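Long-range contact in peptidoglycan-N-acetylmuramic acid deacetylase PdaC (Bacillus subtilis subsp. subtilis str. 168, PDB 6H8L), which catalyses the deacetylation of N-acetylmuramic acid residues in peptidoglycan, a change that confers resistance to lysozyme, and also deacylates short chitin oligomers: residues 13-18 with 155-160. Numbering follows the deposited sequence.
With ZN (zinc ion), chain C.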
ATOM      1  N   ALA A  13       1.092   2.563  -8.483  1.00 10.14           N
ATOM      2  CA  ALA A  13       0.916   2.536  -7.031  1.00 10.43           C
ATOM      3  C   ALA A  13       1.724   1.390  -6.433  1.00 12.03           C
ATOM      4  O   ALA A  13       1.354   0.220  -6.578  1.00 14.13           O
ATOM      5  CB  ALA A  13      -0.561   2.411  -6.665  1.00 12.30           C
ATOM      6  N   LEU A  14       2.826   1.730  -5.766  1.00 11.59           N
ATOM      7  CA  LEU A  14       3.565   0.763  -4.966  1.00 11.16           C
ATOM      8  C   LEU A  14       2.910   0.647  -3.598  1.00 10.94           C
ATOM      9  O   LEU A  14       2.662   1.658  -2.934  1.00 11.62           O
ATOM     10  CB  LEU A  14       5.027   1.188  -4.822  1.00 13.94           C
ATOM     11  CG  LEU A  14       5.810   1.299  -6.123  1.00 15.02           C
ATOM     12  CD1 LEU A  14       7.206   1.847  -5.851  1.00 18.56           C
ATOM     13  CD2 LEU A  14       5.904  -0.055  -6.792  1.00 25.37           C
ATOM     14  N   THR A  15       2.609  -0.578  -3.180  1.00 10.58           N
ATOM     15  CA  THR A  15       2.005  -0.796  -1.876  1.00  9.71           C
ATOM     16  C   THR A  15       2.839  -1.803  -1.098  1.00 10.92           C
ATOM     17  O   THR A  15       3.393  -2.750  -1.672  1.00 12.12           O
ATOM     18  CB  THR A  15       0.527  -1.247  -2.001  1.00 10.29           C
ATOM     19  OG1 THR A  15       0.427  -2.578  -2.541  1.00 12.43           O
ATOM     20  CG2 THR A  15      -0.225  -0.289  -2.905  1.00 12.09           C
ATOM     21  N   PHE A  16       2.940  -1.574   0.210  1.00  9.90           N
ATOM     22  CA  PHE A  16       3.846  -2.310   1.079  1.00 10.81           C
ATOM     23  C   PHE A  16       3.067  -2.824   2.278  1.00 13.44           C
ATOM     24  O   PHE A  16       2.496  -2.028   3.035  1.00 13.37           O
ATOM     25  CB  PHE A  16       4.998  -1.418   1.538  1.00 11.96           C
ATOM     26  CG  PHE A  16       5.881  -0.961   0.422  1.00 11.20           C
ATOM     27  CD1 PHE A  16       6.886  -1.783  -0.041  1.00 13.15           C
ATOM     28  CD2 PHE A  16       5.705   0.275  -0.166  1.00 12.22           C
ATOM     29  CE1 PHE A  16       7.697  -1.390  -1.064  1.00 12.65           C
ATOM     30  CE2 PHE A  16       6.520   0.682  -1.200  1.00 14.53           C
ATOM     31  CZ  PHE A  16       7.522  -0.156  -1.650  1.00 12.27           C
ATOM     32  N   ASP A  17       3.066  -4.141   2.467  1.00 11.91           N
ATOM     33  CA  ASP A  17       2.277  -4.788   3.502  1.00 11.36           C
ATOM     34  C   ASP A  17       3.171  -5.443   4.553  1.00 12.77           C
ATOM     35  O   ASP A  17       4.261  -5.932   4.249  1.00 12.95           O
ATOM     36  CB  ASP A  17       1.350  -5.861   2.907  1.00 11.92           C
ATOM     37  CG  ASP A  17       0.249  -5.279   2.049  1.00 14.81           C
ATOM     38  OD1 ASP A  17       0.242  -4.057   1.836  1.00 14.37           O
ATOM     39  OD2 ASP A  17      -0.621  -6.054   1.582  1.00 17.41           O
ATOM     40  N   ASP A  18       2.667  -5.443   5.793  1.00 10.78           N
ATOM     41  CA  ASP A  18       3.124  -6.203   6.966  1.00 11.15           C
ATOM     42  C   ASP A  18       4.057  -5.449   7.909  1.00 11.92           C
ATOM     43  O   ASP A  18       4.454  -6.000   8.943  1.00 11.92           O
ATOM     44  CB  ASP A  18       3.830  -7.508   6.565  1.00 12.09           C
ATOM     45  CG  ASP A  18       2.903  -8.503   5.924  1.00 13.76           C
ATOM     46  OD1 ASP A  18       1.677  -8.260   5.920  1.00 15.50           O
ATOM     47  OD2 ASP A  18       3.402  -9.535   5.415  1.00 17.64           O
ATOM     48  N   THR A 155      -1.147  -1.566  -9.620  1.00 12.75           N
ATOM     49  CA  THR A 155      -0.901  -1.537  -8.183  1.00 11.99           C
ATOM     50  C   THR A 155      -0.042  -2.746  -7.847  1.00 14.24           C
ATOM     51  O   THR A 155      -0.445  -3.884  -8.114  1.00 15.19           O
ATOM     52  CB  THR A 155      -2.227  -1.561  -7.407  1.00 14.55           C
ATOM     53  OG1 THR A 155      -3.011  -0.418  -7.757  1.00 16.26           O
ATOM     54  CG2 THR A 155      -2.008  -1.554  -5.900  1.00 14.20           C
ATOM     55  N   ILE A 156       1.132  -2.493  -7.259  1.00 12.02           N
ATOM     56  CA  ILE A 156       2.135  -3.521  -6.992  0.68 11.39           C
ATOM     57  C   ILE A 156       2.097  -3.891  -5.517  1.00 12.92           C
ATOM     58  O   ILE A 156       2.036  -3.017  -4.642  1.00 13.91           O
ATOM     59  CB  ILE A 156       3.537  -3.032  -7.402  0.68 12.84           C
ATOM     60  CG1 ILE A 156       3.581  -2.752  -8.907  0.68 13.85           C
ATOM     61  CG2 ILE A 156       4.612  -4.062  -7.032  0.68 14.84           C
ATOM     62  CD1 ILE A 156       4.748  -1.900  -9.347  0.68 20.46           C
ATOM     63  N   LEU A 157       2.162  -5.194  -5.236  1.00 12.73           N
ATOM     64  CA  LEU A 157       2.166  -5.724  -3.872  1.00 11.92           C
ATOM     65  C   LEU A 157       3.576  -6.147  -3.480  1.00 12.73           C
ATOM     66  O   LEU A 157       4.100  -7.128  -4.013  1.00 14.19           O
ATOM     67  CB  LEU A 157       1.231  -6.923  -3.746  1.00 13.30           C
ATOM     68  CG  LEU A 157       1.300  -7.699  -2.427  1.00 13.38           C
ATOM     69  CD1 LEU A 157       0.901  -6.810  -1.264  1.00 19.06           C
ATOM     70  CD2 LEU A 157       0.417  -8.942  -2.504  1.00 15.60           C
ATOM     71  N   ILE A 158       4.160  -5.443  -2.512  1.00 11.24           N
ATOM     72  CA  ILE A 158       5.450  -5.782  -1.919  1.00 11.21           C
ATOM     73  C   ILE A 158       5.253  -5.835  -0.408  1.00 11.98           C
ATOM     74  O   ILE A 158       4.302  -5.275   0.134  1.00 12.06           O
ATOM     75  CB  ILE A 158       6.550  -4.763  -2.309  1.00 15.64           C
ATOM     76  CG1 ILE A 158       6.677  -4.697  -3.833  1.00 21.75           C
ATOM     77  CG2 ILE A 158       7.891  -5.099  -1.657  1.00 15.04           C
ATOM     78  CD1 ILE A 158       7.591  -3.600  -4.339  1.00 26.82           C
ATOM     79  N   HIS A 159       6.149  -6.545   0.281  1.00 13.81           N
ATOM     80  CA  HIS A 159       6.103  -6.641   1.741  1.00 14.17           C
ATOM     81  C   HIS A 159       7.366  -6.026   2.324  1.00 13.01           C
ATOM     82  O   HIS A 159       8.466  -6.530   2.088  1.00 18.20           O
ATOM     83  CB  HIS A 159       5.942  -8.101   2.176  1.00 13.95           C
ATOM     84  CG  HIS A 159       4.665  -8.705   1.700  1.00 14.65           C
ATOM     85  ND1 HIS A 159       4.523  -9.236   0.438  1.00 14.42           N
ATOM     86  CD2 HIS A 159       3.447  -8.794   2.286  1.00 18.25           C
ATOM     87  CE1 HIS A 159       3.280  -9.652   0.275  1.00 16.25           C
ATOM     88  NE2 HIS A 159       2.607  -9.396   1.383  1.00 19.20           N
ATOM     89  N   ASP A 160       7.212  -4.961   3.118  1.00 13.59           N
ATOM     90  CA  ASP A 160       8.372  -4.202   3.601  1.00 14.54           C
ATOM     91  C   ASP A 160       8.948  -4.765   4.897  1.00 16.75           C
ATOM     92  O   ASP A 160       9.346  -4.012   5.790  1.00 21.38           O
ATOM     93  CB  ASP A 160       8.025  -2.717   3.752  1.00 16.58           C
ATOM     94  CG  ASP A 160       6.877  -2.461   4.699  1.00 18.35           C
ATOM     95  OD1 ASP A 160       5.854  -3.152   4.587  1.00 16.23           O
ATOM     96  OD2 ASP A 160       6.994  -1.535   5.535  1.00 16.90           O
TER
HETATM   97 ZN    ZN C 501       0.194  -9.353   5.235  1.00 14.46          ZN
HETATM   98  O   HOH W   1       3.580  -2.152   5.682  1.00 13.17           O
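T15 grips strand 155-159 through both backbone and side chain: its N and its OG1 each donate to I156 O, and OG1 lies 2.7 Å from I156 O, tilted 34° out of the carbonyl plane. A chi1 of 70° sets OG1 between the backbone N and the carbonyl carbon; R106 also bonds OG1. The parallel ladder starts with I156 N to A13 O (2.8 Å) and continues past T15 with I158 N to T15 O and D17 N to I158 O, then ends in a weak bond from D160 N to D17 O. Beyond it, a water links F16 O with D160 OD1, while D160 OD2 bonds T25 OG1.

On the face carrying L14 and F16, towards helix 163-178, I158 CB and CG2 lie against F16 CD1 and CE1, while L14 and I156 lie side by side, pointing the same way.

Here two adjacent strands of the C-terminal NodB (CE4) deacetylase domain of a longer protein bring a zinc ligand and probable catalytic residues together at their C-terminal ends. D18 OD1 binds zinc at 2.0 Å, with H68 and H72 completing the protein ligands, and D18 OD2 sits 3.2 Å from H159 CD2, carboxylate and imidazole planes 44° apart.

D17, the probable proton acceptor, packs CB against H159 CD2 (3.7 Å) and salt-bridges R106; D133 holds ND1 of H159, the probable proton donor.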